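Local coordinates for putative major capsid protein (Cafeteriavirus-dependent mavirus, PDB 6G44) that probably forms the icosahedral shell of the virophage as a trimeric capsomer built from double jelly-roll subunits, at residues Gln95-Ile107 / Glu138-Glu150. Residues are numbered along the deposited sequence; the frame is centred on the assembly and turned at random.
Sequences QIGLKSFPVNRSI and ELALLSPCSDVDE. With GOL (glycerol), chain B.
With CG set beside its own backbone N (chi1 -49°), Phe101 sets its ring face against Cys145 O and packs against the end of helix 136-142; the same choice at Ser100 (chi1 -55°, one of two conformers) brings OG to the 146-149 loop. Cys145 O accepts a hydrogen bond from Phe101 N at 2.9 Å, in the carbonyl plane, and lies over the centre of the Phe101 ring, 4.0 Å above its plane. Round that ring, CD1 presses on Ser143 CB at 3.5 Å, CZ reaches Leu139 CD2 at 4.0 Å, and Val148 CG2 comes in at the edge. Ser143 OG closes an ST turn by accepting from Cys145 N at 3.0 Å, and is also hydrogen-bonded to Glu204 OE1. In this conformer Ser100 OG donates to Asp147 O at 2.6 Å. A glycerol, probably from the crystallisation liquor, joins the two loops: its O1 donates to Ser100 OG and accepts from Asp149 N, while O2 donates a hydrogen bond to Asp149 OD2; OD1 forms a salt bridge to Arg176. Probably in the first jelly-roll, this junction illustrates how irregular loops are fixed together: one carbonyl couples a backbone bond to the ring's placement in a mixed pocket.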
ATOM      1  N   GLN C  95     -14.603 -18.561   9.689  1.00 11.94           N
ATOM      2  CA  GLN C  95     -15.403 -18.034  10.793  1.00 11.84           C
ATOM      3  C   GLN C  95     -14.706 -17.946  12.153  1.00 11.60           C
ATOM      4  O   GLN C  95     -15.261 -17.320  13.059  1.00 11.90           O
ATOM      5  CB  GLN C  95     -16.671 -18.883  10.940  1.00 12.42           C
ATOM      6  CG  GLN C  95     -17.648 -18.567   9.825  1.00 12.41           C
ATOM      7  CD  GLN C  95     -18.860 -19.470   9.796  1.00 13.34           C
ATOM      8  OE1 GLN C  95     -18.733 -20.686   9.925  1.00 15.17           O
ATOM      9  NE2 GLN C  95     -20.040 -18.870   9.594  1.00 14.84           N
ATOM     10  N   ILE C  96     -13.501 -18.489  12.300  1.00 11.38           N
ATOM     11  CA  ILE C  96     -12.796 -18.528  13.582  0.70 12.34           C
ATOM     12  C   ILE C  96     -11.439 -17.853  13.436  1.00 11.40           C
ATOM     13  O   ILE C  96     -10.715 -18.096  12.456  1.00 11.78           O
ATOM     14  CB  ILE C  96     -12.538 -19.992  14.051  0.70 13.19           C
ATOM     15  CG1 ILE C  96     -13.836 -20.799  14.121  0.70 14.45           C
ATOM     16  CG2 ILE C  96     -11.832 -20.022  15.402  0.70 13.11           C
ATOM     17  CD1 ILE C  96     -14.863 -20.261  15.091  0.70 15.06           C
ATOM     18  N   GLY C  97     -11.085 -17.046  14.411  1.00 11.09           N
ATOM     19  CA  GLY C  97      -9.758 -16.470  14.478  1.00 10.71           C
ATOM     20  C   GLY C  97      -9.514 -15.843  15.805  1.00 10.67           C
ATOM     21  O   GLY C  97     -10.106 -16.240  16.828  1.00 10.70           O
ATOM     22  N   LEU C  98      -8.670 -14.815  15.811  1.00 10.09           N
ATOM     23  CA  LEU C  98      -8.362 -14.061  17.005  1.00 10.14           C
ATOM     24  C   LEU C  98      -8.792 -12.603  16.889  1.00 10.28           C
ATOM     25  O   LEU C  98      -8.855 -12.054  15.775  1.00  9.94           O
ATOM     26  CB  LEU C  98      -6.866 -14.154  17.337  1.00 10.60           C
ATOM     27  CG  LEU C  98      -6.304 -15.556  17.548  1.00 10.83           C
ATOM     28  CD1 LEU C  98      -4.804 -15.534  17.746  1.00 11.38           C
ATOM     29  CD2 LEU C  98      -6.971 -16.274  18.713  1.00 10.69           C
ATOM     30  N   LYS C  99      -9.082 -11.990  18.033  1.00 10.15           N
ATOM     31  CA  LYS C  99      -9.342 -10.549  18.101  1.00 10.33           C
ATOM     32  C   LYS C  99      -8.063  -9.778  17.801  1.00 10.33           C
ATOM     33  O   LYS C  99      -6.970 -10.356  17.822  1.00 11.75           O
ATOM     34  CB  LYS C  99      -9.961 -10.174  19.453  1.00 11.01           C
ATOM     35  CG  LYS C  99     -11.355 -10.777  19.627  1.00 11.70           C
ATOM     36  CD  LYS C  99     -12.046 -10.267  20.868  1.00 11.70           C
ATOM     37  CE  LYS C  99     -13.447 -10.832  21.002  1.00 12.29           C
ATOM     38  NZ  LYS C  99     -14.130 -10.249  22.174  1.00 12.74           N
ATOM     39  N   SER C 100      -8.199  -8.489  17.472  1.00 10.28           N
ATOM     40  CA  SER C 100      -7.054  -7.620  17.183  0.50  9.80           C
ATOM     41  C   SER C 100      -6.118  -7.516  18.395  1.00 10.21           C
ATOM     42  O   SER C 100      -6.576  -7.221  19.487  1.00 11.07           O
ATOM     43  CB  SER C 100      -7.569  -6.226  16.791  0.50  9.36           C
ATOM     44  OG  SER C 100      -8.491  -6.321  15.703  0.50  8.55           O
ATOM     45  N   PHE C 101      -4.830  -7.718  18.194  1.00 10.08           N
ATOM     46  CA  PHE C 101      -3.814  -7.557  19.263  1.00  9.81           C
ATOM     47  C   PHE C 101      -4.170  -8.399  20.495  1.00  9.96           C
ATOM     48  O   PHE C 101      -4.330  -7.867  21.597  1.00 10.62           O
ATOM     49  CB  PHE C 101      -3.575  -6.080  19.617  1.00 10.10           C
ATOM     50  CG  PHE C 101      -3.358  -5.234  18.395  1.00 10.25           C
ATOM     51  CD1 PHE C 101      -2.122  -5.217  17.815  1.00 10.62           C
ATOM     52  CD2 PHE C 101      -4.407  -4.567  17.783  1.00 10.29           C
ATOM     53  CE1 PHE C 101      -1.894  -4.536  16.647  1.00 10.72           C
ATOM     54  CE2 PHE C 101      -4.192  -3.886  16.585  1.00 11.23           C
ATOM     55  CZ  PHE C 101      -2.935  -3.877  16.019  1.00 11.21           C
ATOM     56  N   PRO C 102      -4.307  -9.705  20.276  1.00 10.10           N
ATOM     57  CA  PRO C 102      -4.874 -10.545  21.367  1.00 10.09           C
ATOM     58  C   PRO C 102      -4.001 -10.652  22.603  1.00 10.50           C
ATOM     59  O   PRO C 102      -4.534 -10.881  23.700  1.00 12.10           O
ATOM     60  CB  PRO C 102      -5.056 -11.904  20.701  1.00 10.42           C
ATOM     61  CG  PRO C 102      -4.017 -11.920  19.621  1.00 10.29           C
ATOM     62  CD  PRO C 102      -3.985 -10.511  19.086  1.00 10.12           C
ATOM     63  N   VAL C 103      -2.696 -10.495  22.461  1.00 10.27           N
ATOM     64  CA  VAL C 103      -1.813 -10.509  23.635  1.00 10.85           C
ATOM     65  C   VAL C 103      -2.016  -9.255  24.439  1.00 10.83           C
ATOM     66  O   VAL C 103      -2.280  -9.328  25.643  1.00 11.12           O
ATOM     67  CB  VAL C 103      -0.343 -10.745  23.275  1.00 10.79           C
ATOM     68  CG1 VAL C 103       0.592 -10.532  24.471  1.00 11.99           C
ATOM     69  CG2 VAL C 103      -0.181 -12.127  22.668  1.00 11.81           C
ATOM     70  N   ASN C 104      -1.907  -8.079  23.831  1.00 10.16           N
ATOM     71  CA  ASN C 104      -2.065  -6.844  24.614  1.00 10.32           C
ATOM     72  C   ASN C 104      -3.506  -6.639  25.118  1.00 10.60           C
ATOM     73  O   ASN C 104      -3.700  -6.071  26.207  1.00 10.65           O
ATOM     74  CB  ASN C 104      -1.511  -5.636  23.847  1.00 10.72           C
ATOM     75  CG  ASN C 104      -0.011  -5.655  23.805  1.00 10.89           C
ATOM     76  OD1 ASN C 104       0.641  -5.296  24.780  1.00 11.20           O
ATOM     77  ND2 ASN C 104       0.564  -6.060  22.649  1.00 11.17           N
ATOM     78  N   ARG C 105      -4.498  -7.137  24.381  1.00 10.63           N
ATOM     79  CA  ARG C 105      -5.892  -7.123  24.857  1.00 11.53           C
ATOM     80  C   ARG C 105      -6.080  -7.887  26.158  1.00 11.40           C
ATOM     81  O   ARG C 105      -7.015  -7.600  26.909  1.00 12.71           O
ATOM     82  CB  ARG C 105      -6.841  -7.742  23.836  1.00 12.34           C
ATOM     83  CG  ARG C 105      -7.300  -6.811  22.736  1.00 13.31           C
ATOM     84  CD  ARG C 105      -8.374  -7.466  21.856  1.00 14.55           C
ATOM     85  NE  ARG C 105      -9.515  -8.011  22.588  1.00 15.89           N
ATOM     86  CZ  ARG C 105     -10.648  -7.354  22.881  1.00 17.53           C
ATOM     87  NH1 ARG C 105     -11.637  -7.986  23.542  1.00 19.79           N
ATOM     88  NH2 ARG C 105     -10.810  -6.078  22.531  1.00 18.16           N
ATOM     89  N   SER C 106      -5.207  -8.862  26.374  1.00 11.12           N
ATOM     90  CA  SER C 106      -5.288  -9.777  27.529  1.00 11.62           C
ATOM     91  C   SER C 106      -4.510  -9.269  28.742  1.00 12.12           C
ATOM     92  O   SER C 106      -4.397 -10.019  29.726  1.00 13.19           O
ATOM     93  CB  SER C 106      -4.762 -11.138  27.114  1.00 11.81           C
ATOM     94  OG  SER C 106      -5.609 -11.736  26.147  1.00 11.61           O
ATOM     95  N   ILE C 107      -3.955  -8.060  28.718  1.00 11.20           N
ATOM     96  CA  ILE C 107      -3.134  -7.577  29.826  1.00 11.47           C
ATOM     97  C   ILE C 107      -3.642  -6.213  30.280  1.00 11.51           C
ATOM     98  O   ILE C 107      -3.271  -5.179  29.737  1.00 12.06           O
ATOM     99  CB  ILE C 107      -1.637  -7.507  29.457  1.00 11.62           C
ATOM    100  CG1 ILE C 107      -1.091  -8.825  28.924  1.00 12.14           C
ATOM    101  CG2 ILE C 107      -0.834  -7.011  30.658  1.00 12.30           C
ATOM    102  CD1 ILE C 107       0.230  -8.701  28.168  1.00 12.86           C
ATOM    103  N   GLU C 138       3.689  -0.508  11.097  1.00 19.94           N
ATOM    104  CA  GLU C 138       4.187  -0.804  12.436  1.00 19.12           C
ATOM    105  C   GLU C 138       3.240  -1.762  13.156  1.00 15.45           C
ATOM    106  O   GLU C 138       3.690  -2.660  13.861  1.00 15.37           O
ATOM    107  CB  GLU C 138       4.395   0.463  13.298  1.00 21.45           C
ATOM    108  CG  GLU C 138       5.712   1.192  13.062  1.00 25.13           C
ATOM    109  CD  GLU C 138       6.941   0.459  13.588  1.00 26.41           C
ATOM    110  OE1 GLU C 138       8.019   0.715  13.016  1.00 34.59           O
ATOM    111  OE2 GLU C 138       6.877  -0.320  14.591  1.00 25.73           O
ATOM    112  N   LEU C 139       1.929  -1.576  13.004  1.00 13.92           N
ATOM    113  CA  LEU C 139       0.982  -2.454  13.682  1.00 12.85           C
ATOM    114  C   LEU C 139       1.164  -3.910  13.265  1.00 12.49           C
ATOM    115  O   LEU C 139       1.029  -4.817  14.098  1.00 11.46           O
ATOM    116  CB  LEU C 139      -0.462  -1.969  13.449  1.00 13.00           C
ATOM    117  CG  LEU C 139      -0.857  -0.671  14.149  1.00 12.80           C
ATOM    118  CD1 LEU C 139      -2.314  -0.316  13.822  1.00 13.52           C
ATOM    119  CD2 LEU C 139      -0.645  -0.670  15.648  1.00 13.29           C
ATOM    120  N   ALA C 140       1.469  -4.170  11.993  1.00 12.25           N
ATOM    121  CA  ALA C 140       1.709  -5.539  11.547  1.00 12.55           C
ATOM    122  C   ALA C 140       2.997  -6.120  12.106  1.00 13.00           C
ATOM    123  O   ALA C 140       3.110  -7.321  12.225  1.00 13.28           O
ATOM    124  CB  ALA C 140       1.694  -5.637  10.008  1.00 13.51           C
ATOM    125  N   LEU C 141       3.963  -5.270  12.427  1.00 12.67           N
ATOM    126  CA  LEU C 141       5.170  -5.741  13.114  1.00 13.48           C
ATOM    127  C   LEU C 141       4.897  -5.996  14.597  1.00 12.40           C
ATOM    128  O   LEU C 141       5.603  -6.774  15.245  1.00 13.13           O
ATOM    129  CB  LEU C 141       6.308  -4.754  12.974  1.00 15.03           C
ATOM    130  CG  LEU C 141       6.818  -4.503  11.559  1.00 17.41           C
ATOM    131  CD1 LEU C 141       7.905  -3.434  11.600  1.00 18.88           C
ATOM    132  CD2 LEU C 141       7.345  -5.769  10.936  1.00 19.24           C
ATOM    133  N   LEU C 142       3.903  -5.307  15.141  1.00 11.87           N
ATOM    134  CA  LEU C 142       3.514  -5.443  16.546  1.00 11.15           C
ATOM    135  C   LEU C 142       2.823  -6.783  16.799  1.00 11.46           C
ATOM    136  O   LEU C 142       3.172  -7.513  17.747  1.00 11.06           O
ATOM    137  CB  LEU C 142       2.639  -4.249  16.934  1.00 11.52           C
ATOM    138  CG  LEU C 142       2.484  -3.854  18.404  1.00 12.03           C
ATOM    139  CD1 LEU C 142       1.879  -2.470  18.506  1.00 12.71           C
ATOM    140  CD2 LEU C 142       1.611  -4.843  19.156  1.00 12.33           C
ATOM    141  N   SER C 143       1.848  -7.133  15.963  1.00 10.36           N
ATOM    142  CA  SER C 143       1.068  -8.364  16.155  1.00 10.60           C
ATOM    143  C   SER C 143       0.750  -8.994  14.813  1.00 11.30           C
ATOM    144  O   SER C 143       0.495  -8.250  13.835  1.00 10.62           O
ATOM    145  CB  SER C 143      -0.261  -8.036  16.835  1.00 10.93           C
ATOM    146  OG  SER C 143      -1.086  -9.165  17.013  1.00 11.41           O
ATOM    147  N   PRO C 144       0.642 -10.330  14.755  1.00 10.54           N
ATOM    148  CA  PRO C 144       0.121 -11.009  13.559  1.00 11.02           C
ATOM    149  C   PRO C 144      -1.356 -10.699  13.327  1.00 11.20           C
ATOM    150  O   PRO C 144      -1.873 -10.929  12.228  1.00 13.10           O
ATOM    151  CB  PRO C 144       0.337 -12.509  13.847  1.00 11.71           C
ATOM    152  CG  PRO C 144       0.325 -12.559  15.358  1.00 11.72           C
ATOM    153  CD  PRO C 144       0.997 -11.292  15.820  1.00 11.42           C
ATOM    154  N   CYS C 145      -2.056 -10.219  14.347  1.00 10.60           N
ATOM    155  CA  CYS C 145      -3.485  -9.932  14.229  1.00 11.26           C
ATOM    156  C   CYS C 145      -3.661  -8.429  14.327  1.00 11.41           C
ATOM    157  O   CYS C 145      -4.135  -7.912  15.351  1.00 12.46           O
ATOM    158  CB  CYS C 145      -4.222 -10.638  15.363  1.00 11.50           C
ATOM    159  SG  CYS C 145      -4.180 -12.434  15.173  1.00 13.99           S
ATOM    160  N   SER C 146      -3.299  -7.720  13.255  1.00 11.54           N
ATOM    161  CA  SER C 146      -3.267  -6.261  13.248  1.00 11.84           C
ATOM    162  C   SER C 146      -4.454  -5.595  12.575  1.00 11.36           C
ATOM    163  O   SER C 146      -4.629  -4.401  12.747  1.00 12.92           O
ATOM    164  CB  SER C 146      -1.986  -5.722  12.611  1.00 12.75           C
ATOM    165  OG  SER C 146      -1.848  -6.165  11.283  1.00 14.18           O
ATOM    166  N   ASP C 147      -5.265  -6.338  11.842  1.00 10.27           N
ATOM    167  CA  ASP C 147      -6.448  -5.767  11.207  1.00 10.28           C
ATOM    168  C   ASP C 147      -7.447  -5.359  12.279  1.00  9.93           C
ATOM    169  O   ASP C 147      -7.697  -6.157  13.209  1.00 10.24           O
ATOM    170  CB  ASP C 147      -7.051  -6.795  10.249  1.00 10.47           C
ATOM    171  CG  ASP C 147      -8.331  -6.330   9.615  1.00 10.88           C
ATOM    172  OD1 ASP C 147      -9.404  -6.578  10.223  1.00 10.90           O
ATOM    173  OD2 ASP C 147      -8.279  -5.742   8.513  1.00 11.78           O
ATOM    174  N   VAL C 148      -8.013  -4.152  12.152  1.00  9.62           N
ATOM    175  CA  VAL C 148      -8.963  -3.589  13.091  1.00 10.06           C
ATOM    176  C   VAL C 148     -10.355  -3.632  12.476  1.00 10.11           C
ATOM    177  O   VAL C 148     -10.547  -3.214  11.318  1.00 10.37           O
ATOM    178  CB  VAL C 148      -8.535  -2.155  13.477  1.00 10.99           C
ATOM    179  CG1 VAL C 148      -9.594  -1.455  14.290  1.00 11.69           C
ATOM    180  CG2 VAL C 148      -7.204  -2.160  14.219  1.00 11.82           C
ATOM    181  N   ASP C 149     -11.333  -4.098  13.249  1.00  9.98           N
ATOM    182  CA  ASP C 149     -12.699  -4.245  12.752  1.00 10.10           C
ATOM    183  C   ASP C 149     -13.307  -2.900  12.367  1.00 10.10           C
ATOM    184  O   ASP C 149     -13.198  -1.888  13.079  1.00 10.62           O
ATOM    185  CB  ASP C 149     -13.616  -4.819  13.829  1.00 10.23           C
ATOM    186  CG  ASP C 149     -13.282  -6.245  14.205  1.00 10.14           C
ATOM    187  OD1 ASP C 149     -12.837  -7.007  13.355  1.00 10.97           O
ATOM    188  OD2 ASP C 149     -13.513  -6.602  15.386  1.00 11.82           O
ATOM    189  N   GLU C 150     -13.975  -2.884  11.208  1.00 10.28           N
ATOM    190  CA  GLU C 150     -14.674  -1.694  10.751  1.00 10.55           C
ATOM    191  C   GLU C 150     -16.117  -1.648  11.192  1.00 10.73           C
ATOM    192  O   GLU C 150     -16.661  -0.553  11.360  1.00 10.55           O
ATOM    193  CB  GLU C 150     -14.597  -1.600   9.224  1.00 10.96           C
ATOM    194  CG  GLU C 150     -13.174  -1.446   8.700  1.00 11.43           C
ATOM    195  CD  GLU C 150     -12.405  -2.742   8.463  1.00 11.60           C
ATOM    196  OE1 GLU C 150     -12.971  -3.839   8.708  1.00 11.54           O
ATOM    197  OE2 GLU C 150     -11.228  -2.638   8.026  1.00 11.73           O
TER
HETATM  198  C1  GOL B 607     -10.979  -4.310  17.162  1.00 16.03           C
HETATM  199  O1  GOL B 607     -10.778  -4.996  15.932  1.00 13.47           O
HETATM  200  C2  GOL B 607     -11.828  -5.131  18.164  1.00 15.47           C
HETATM  201  O2  GOL B 607     -13.208  -5.229  17.716  1.00 13.46           O
HETATM  202  C3  GOL B 607     -11.149  -6.464  18.581  1.00 16.24           C
HETATM  203  O3  GOL B 607     -10.941  -7.449  17.551  1.00 14.58           O